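Local coordinates for protein L-methionine gamma-lyase (Fusobacterium nucleatum subsp. nucleatum, PDB 6LXU) that is a pyridoxal-phosphate-dependent enzyme of the Cys/Met metabolism family and forms an assembly of four chains, at residues A[100-114]-A[146-160]. Numbering follows the deposited sequence.
Sequences VLKAGDHVVTDKTLY and AMKKNTRVVYLETPA
H106 and T151 meet because the imidazole swings anti to its own backbone N (chi1 177°) while OG1 of T151 sits anti to its carbonyl carbon (chi1 -56°). The two side chains then run alongside each other. H106 ND1 and T151 OG1 share a hydrogen bond of 2.7 Å in the plane of the ring. K148 N also donates to T151 OG1. The K148 chain bends at chi3 and lays CE over one ring face, a CH-pi contact 3.5 Å from the centroid of the H106 ring. Its NZ goes on to a salt bridge with E131. H106 NE2 is hydrogen-bonded to T133 OG1 of strand 131-135, so both ring nitrogens are held and the ring's rotation is fixed.

The R152 chain bends at chi2, passes CG beside D105 OD2, and sends NE to V100 O at 2.9 Å. That oxygen lies in the guanidinium plane, and the bond is nearly straight (168°). N150 ND2 holds G104 O at 2.9 Å.

The backbones pair in parallel. R152 N bonds H106 O, V108 N bonds V153 O, and Y155 N bonds V108 O. The register slips by one residue between H106 and V107, a beta bulge. V153 CG2 packs on V100 and L101. At the far end T109 OG1 donates to Y155 O from above its carbonyl plane, and E157 OE1 takes Y114 N at 2.9 Å, just before helix 115-125. Strand 106-110 lies between 151-157 and 131-135, neighbouring parallel strands of the seven-stranded mixed sheet typical of the large domain of fold-type I PLP-dependent enzymes.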
loop_
_atom_site.group_PDB
_atom_site.type_symbol
_atom_site.label_atom_id
_atom_site.label_comp_id
_atom_site.label_asym_id
_atom_site.label_seq_id
_atom_site.Cartn_x
_atom_site.Cartn_y
_atom_site.Cartn_z
ATOM N N VAL A 100 2.834 -32.060 -9.438
ATOM C CA VAL A 100 2.453 -33.124 -10.383
ATOM C C VAL A 100 3.563 -34.120 -10.688
ATOM O O VAL A 100 3.266 -35.199 -11.245
ATOM C CB VAL A 100 1.862 -32.558 -11.703
ATOM C CG1 VAL A 100 0.677 -31.657 -11.410
ATOM C CG2 VAL A 100 2.901 -31.859 -12.559
ATOM N N LEU A 101 4.811 -33.800 -10.351
ATOM C CA LEU A 101 5.940 -34.682 -10.610
ATOM C C LEU A 101 6.318 -35.487 -9.369
ATOM O O LEU A 101 5.807 -35.266 -8.278
ATOM C CB LEU A 101 7.145 -33.873 -11.087
ATOM C CG LEU A 101 7.013 -33.221 -12.464
ATOM C CD1 LEU A 101 8.168 -32.271 -12.706
ATOM C CD2 LEU A 101 6.922 -34.269 -13.573
ATOM N N LYS A 102 7.208 -36.447 -9.583
ATOM C CA LYS A 102 7.876 -37.207 -8.528
ATOM C C LYS A 102 9.175 -37.734 -9.122
ATOM O O LYS A 102 9.334 -37.789 -10.345
ATOM C CB LYS A 102 7.004 -38.356 -8.000
ATOM C CG LYS A 102 6.673 -39.434 -9.030
ATOM C CD LYS A 102 5.749 -40.511 -8.473
ATOM C CE LYS A 102 5.516 -41.619 -9.491
ATOM N NZ LYS A 102 4.812 -41.135 -10.707
ATOM N N ALA A 103 10.107 -38.135 -8.258
ATOM C CA ALA A 103 11.324 -38.807 -8.723
ATOM C C ALA A 103 10.937 -40.028 -9.554
ATOM O O ALA A 103 10.013 -40.753 -9.190
ATOM C CB ALA A 103 12.194 -39.228 -7.553
ATOM N N GLY A 104 11.609 -40.181 -10.680
ATOM C CA GLY A 104 11.293 -41.267 -11.619
ATOM C C GLY A 104 10.394 -40.865 -12.778
ATOM O O GLY A 104 10.256 -41.628 -13.744
ATOM N N ASP A 105 9.759 -39.689 -12.694
ATOM C CA ASP A 105 8.969 -39.160 -13.795
ATOM C C ASP A 105 9.893 -38.573 -14.845
ATOM O O ASP A 105 11.060 -38.264 -14.594
ATOM C CB ASP A 105 8.009 -38.045 -13.340
ATOM C CG ASP A 105 6.804 -38.540 -12.591
ATOM O OD1 ASP A 105 6.554 -39.771 -12.576
ATOM O OD2 ASP A 105 6.065 -37.692 -12.040
ATOM N N HIS A 106 9.313 -38.369 -16.027
ATOM C CA HIS A 106 9.986 -37.793 -17.176
ATOM C C HIS A 106 9.217 -36.560 -17.690
ATOM O O HIS A 106 7.987 -36.490 -17.604
ATOM C CB HIS A 106 10.137 -38.881 -18.259
ATOM C CG HIS A 106 10.745 -38.424 -19.549
ATOM N ND1 HIS A 106 10.031 -38.412 -20.731
ATOM C CD2 HIS A 106 12.000 -38.025 -19.866
ATOM C CE1 HIS A 106 10.814 -38.006 -21.709
ATOM N NE2 HIS A 106 12.018 -37.779 -21.219
ATOM N N VAL A 107 9.983 -35.612 -18.218
ATOM C CA VAL A 107 9.464 -34.361 -18.777
ATOM C C VAL A 107 10.030 -34.200 -20.181
ATOM O O VAL A 107 11.228 -34.401 -20.392
ATOM C CB VAL A 107 9.895 -33.143 -17.924
ATOM C CG1 VAL A 107 9.466 -31.826 -18.574
ATOM C CG2 VAL A 107 9.356 -33.271 -16.509
ATOM N N VAL A 108 9.157 -33.844 -21.128
ATOM C CA VAL A 108 9.565 -33.415 -22.454
ATOM C C VAL A 108 9.323 -31.922 -22.566
ATOM O O VAL A 108 8.208 -31.456 -22.293
ATOM C CB VAL A 108 8.792 -34.142 -23.573
ATOM C CG1 VAL A 108 9.152 -33.596 -24.953
ATOM C CG2 VAL A 108 9.044 -35.639 -23.503
ATOM N N THR A 109 10.332 -31.183 -22.980
ATOM C CA THR A 109 10.193 -29.737 -23.138
ATOM C C THR A 109 11.153 -29.229 -24.211
ATOM O O THR A 109 11.800 -30.025 -24.915
ATOM C CB THR A 109 10.330 -29.014 -21.774
ATOM O OG1 THR A 109 9.896 -27.656 -21.915
ATOM C CG2 THR A 109 11.762 -29.032 -21.263
ATOM N N ASP A 110 11.218 -27.913 -24.377
ATOM C CA ASP A 110 12.020 -27.297 -25.422
ATOM C C ASP A 110 13.300 -26.736 -24.823
ATOM O O ASP A 110 13.336 -26.390 -23.650
ATOM C CB ASP A 110 11.201 -26.189 -26.092
ATOM C CG ASP A 110 11.670 -25.882 -27.502
ATOM O OD1 ASP A 110 12.751 -25.263 -27.651
ATOM O OD2 ASP A 110 10.967 -26.252 -28.460
ATOM N N LYS A 111 14.375 -26.661 -25.602
ATOM C CA LYS A 111 15.543 -25.851 -25.165
ATOM C C LYS A 111 15.272 -24.328 -25.135
ATOM O O LYS A 111 15.900 -23.592 -24.359
ATOM C CB LYS A 111 16.817 -26.185 -25.957
ATOM C CG LYS A 111 16.754 -26.036 -27.471
ATOM C CD LYS A 111 17.916 -26.757 -28.157
ATOM C CE LYS A 111 17.738 -28.277 -28.220
ATOM N NZ LYS A 111 16.757 -28.699 -29.266
ATOM N N THR A 112 14.375 -23.861 -26.003
ATOM C CA THR A 112 13.927 -22.467 -25.976
ATOM C C THR A 112 12.776 -22.321 -25.002
ATOM O O THR A 112 11.585 -22.356 -25.370
ATOM C CB THR A 112 13.446 -21.955 -27.332
ATOM O OG1 THR A 112 12.143 -22.482 -27.593
ATOM C CG2 THR A 112 14.438 -22.304 -28.442
ATOM N N LEU A 113 13.178 -22.175 -23.746
ATOM C CA LEU A 113 12.290 -21.895 -22.650
ATOM C C LEU A 113 12.876 -20.730 -21.911
ATOM O O LEU A 113 14.104 -20.565 -21.859
ATOM C CB LEU A 113 12.273 -23.030 -21.644
ATOM C CG LEU A 113 11.591 -24.348 -21.934
ATOM C CD1 LEU A 113 11.675 -25.173 -20.661
ATOM C CD2 LEU A 113 10.159 -24.155 -22.389
ATOM N N TYR A 114 11.999 -19.989 -21.254
ATOM C CA TYR A 114 12.401 -18.910 -20.367
ATOM C C TYR A 114 13.577 -19.378 -19.490
ATOM O O TYR A 114 13.552 -20.482 -18.954
ATOM C CB TYR A 114 11.204 -18.512 -19.511
ATOM C CG TYR A 114 11.532 -17.455 -18.514
ATOM C CD1 TYR A 114 11.825 -16.164 -18.919
ATOM C CD2 TYR A 114 11.561 -17.748 -17.155
ATOM C CE1 TYR A 114 12.139 -15.186 -18.000
ATOM C CE2 TYR A 114 11.886 -16.780 -16.236
ATOM C CZ TYR A 114 12.163 -15.502 -16.658
ATOM O OH TYR A 114 12.483 -14.547 -15.730
ATOM N N ALA A 146 10.301 -38.538 -28.362
ATOM C CA ALA A 146 10.730 -38.326 -26.968
ATOM C C ALA A 146 9.755 -38.861 -25.926
ATOM O O ALA A 146 10.144 -39.031 -24.763
ATOM C CB ALA A 146 10.977 -36.846 -26.719
ATOM N N MET A 147 8.500 -39.105 -26.295
ATOM C CA MET A 147 7.494 -39.599 -25.353
ATOM C C MET A 147 7.887 -40.959 -24.790
ATOM O O MET A 147 8.348 -41.833 -25.539
ATOM C CB MET A 147 6.110 -39.703 -26.012
ATOM C CG MET A 147 5.446 -38.363 -26.324
ATOM S SD MET A 147 5.053 -37.348 -24.885
ATOM C CE MET A 147 3.892 -38.405 -24.024
ATOM N N LYS A 148 7.707 -41.132 -23.483
ATOM C CA LYS A 148 7.953 -42.409 -22.806
ATOM C C LYS A 148 6.775 -42.738 -21.921
ATOM O O LYS A 148 5.939 -41.873 -21.617
ATOM C CB LYS A 148 9.230 -42.337 -21.969
ATOM C CG LYS A 148 10.456 -42.000 -22.786
ATOM C CD LYS A 148 11.739 -42.394 -22.085
ATOM C CE LYS A 148 11.976 -41.567 -20.838
ATOM N NZ LYS A 148 13.208 -41.999 -20.132
ATOM N N LYS A 149 6.705 -43.986 -21.463
ATOM C CA LYS A 149 5.631 -44.401 -20.583
ATOM C C LYS A 149 5.547 -43.537 -19.314
ATOM O O LYS A 149 4.458 -43.281 -18.822
ATOM C CB LYS A 149 5.796 -45.868 -20.185
ATOM C CG LYS A 149 4.604 -46.431 -19.435
ATOM C CD LYS A 149 4.775 -47.913 -19.147
ATOM C CE LYS A 149 3.488 -48.531 -18.629
ATOM N NZ LYS A 149 2.460 -48.685 -19.700
ATOM N N ASN A 150 6.705 -43.133 -18.794
ATOM C CA ASN A 150 6.779 -42.323 -17.573
ATOM C C ASN A 150 6.817 -40.807 -17.829
ATOM O O ASN A 150 7.085 -40.044 -16.894
ATOM C CB ASN A 150 7.975 -42.752 -16.701
ATOM C CG ASN A 150 9.302 -42.487 -17.357
ATOM O OD1 ASN A 150 9.446 -42.642 -18.569
ATOM N ND2 ASN A 150 10.289 -42.085 -16.570
ATOM N N THR A 151 6.556 -40.354 -19.059
ATOM C CA THR A 151 6.418 -38.912 -19.325
ATOM C C THR A 151 5.196 -38.388 -18.610
ATOM O O THR A 151 4.067 -38.767 -18.901
ATOM C CB THR A 151 6.343 -38.613 -20.821
ATOM O OG1 THR A 151 7.495 -39.174 -21.450
ATOM C CG2 THR A 151 6.305 -37.091 -21.074
ATOM N N ARG A 152 5.433 -37.526 -17.622
ATOM C CA ARG A 152 4.359 -36.952 -16.827
ATOM C C ARG A 152 3.963 -35.543 -17.292
ATOM O O ARG A 152 2.835 -35.137 -17.077
ATOM C CB ARG A 152 4.784 -36.937 -15.353
ATOM C CG ARG A 152 3.817 -36.313 -14.375
ATOM C CD ARG A 152 2.433 -36.933 -14.398
ATOM N NE ARG A 152 1.609 -36.445 -13.295
ATOM C CZ ARG A 152 0.277 -36.469 -13.258
ATOM N NH1 ARG A 152 -0.424 -36.963 -14.287
ATOM N NH2 ARG A 152 -0.363 -36.017 -12.194
ATOM N N VAL A 153 4.913 -34.812 -17.865
ATOM C CA VAL A 153 4.680 -33.433 -18.291
ATOM C C VAL A 153 5.305 -33.206 -19.654
ATOM O O VAL A 153 6.449 -33.574 -19.908
ATOM C CB VAL A 153 5.290 -32.417 -17.287
ATOM C CG1 VAL A 153 5.345 -31.002 -17.867
ATOM C CG2 VAL A 153 4.522 -32.429 -15.981
ATOM N N VAL A 154 4.523 -32.563 -20.522
ATOM C CA VAL A 154 5.038 -31.908 -21.711
ATOM C C VAL A 154 4.860 -30.411 -21.448
ATOM O O VAL A 154 3.738 -29.964 -21.238
ATOM C CB VAL A 154 4.320 -32.378 -22.999
ATOM C CG1 VAL A 154 4.695 -31.520 -24.186
ATOM C CG2 VAL A 154 4.660 -33.837 -23.262
ATOM N N TYR A 155 5.967 -29.677 -21.395
ATOM C CA TYR A 155 5.966 -28.266 -20.990
ATOM C C TYR A 155 6.320 -27.421 -22.193
ATOM O O TYR A 155 7.356 -27.647 -22.816
ATOM C CB TYR A 155 6.965 -28.057 -19.853
ATOM C CG TYR A 155 6.935 -26.662 -19.278
ATOM C CD1 TYR A 155 7.582 -25.627 -19.905
ATOM C CD2 TYR A 155 6.229 -26.381 -18.116
ATOM C CE1 TYR A 155 7.534 -24.325 -19.409
ATOM C CE2 TYR A 155 6.186 -25.094 -17.587
ATOM C CZ TYR A 155 6.838 -24.068 -18.238
ATOM O OH TYR A 155 6.793 -22.791 -17.691
ATOM N N LEU A 156 5.450 -26.458 -22.522
ATOM C CA LEU A 156 5.576 -25.687 -23.758
ATOM C C LEU A 156 5.494 -24.193 -23.503
ATOM O O LEU A 156 4.894 -23.743 -22.518
ATOM C CB LEU A 156 4.467 -26.069 -24.746
ATOM C CG LEU A 156 4.330 -27.567 -25.035
ATOM C CD1 LEU A 156 3.053 -27.848 -25.799
ATOM C CD2 LEU A 156 5.538 -28.093 -25.785
ATOM N N GLU A 157 6.032 -23.423 -24.432
ATOM C CA GLU A 157 6.046 -21.966 -24.327
ATOM C C GLU A 157 6.007 -21.397 -25.730
ATOM O O GLU A 157 6.854 -21.747 -26.537
ATOM C CB GLU A 157 7.320 -21.559 -23.586
ATOM C CG GLU A 157 7.400 -20.120 -23.154
ATOM C CD GLU A 157 8.679 -19.808 -22.397
ATOM O OE1 GLU A 157 9.226 -20.668 -21.622
ATOM O OE2 GLU A 157 9.149 -18.669 -22.573
ATOM N N THR A 158 5.028 -20.544 -26.053
ATOM C CA THR A 158 4.913 -19.974 -27.394
ATOM C C THR A 158 4.116 -18.677 -27.342
ATOM O O THR A 158 3.066 -18.651 -26.720
ATOM C CB THR A 158 4.273 -20.956 -28.417
ATOM O OG1 THR A 158 4.209 -20.343 -29.708
ATOM C CG2 THR A 158 2.904 -21.450 -27.995
ATOM N N PRO A 159 4.580 -17.610 -27.992
ATOM C CA PRO A 159 5.921 -17.443 -28.552
ATOM C C PRO A 159 6.986 -17.519 -27.473
ATOM O O PRO A 159 6.691 -17.230 -26.313
ATOM C CB PRO A 159 5.872 -16.033 -29.170
ATOM C CG PRO A 159 4.425 -15.696 -29.288
ATOM C CD PRO A 159 3.780 -16.386 -28.127
ATOM N N ALA A 160 8.205 -17.903 -27.845
ATOM C CA ALA A 160 9.291 -18.085 -26.853
ATOM C C ALA A 160 10.583 -17.443 -27.318
ATOM O O ALA A 160 10.906 -17.544 -28.517
ATOM C CB ALA A 160 9.532 -19.564 -26.600
HETATM O O HOH W 1 0.357 -35.778 -9.410
HETATM O O HOH W 2 5.052 -40.754 -14.665
HETATM O O HOH W 3 9.571 -23.212 -27.222
#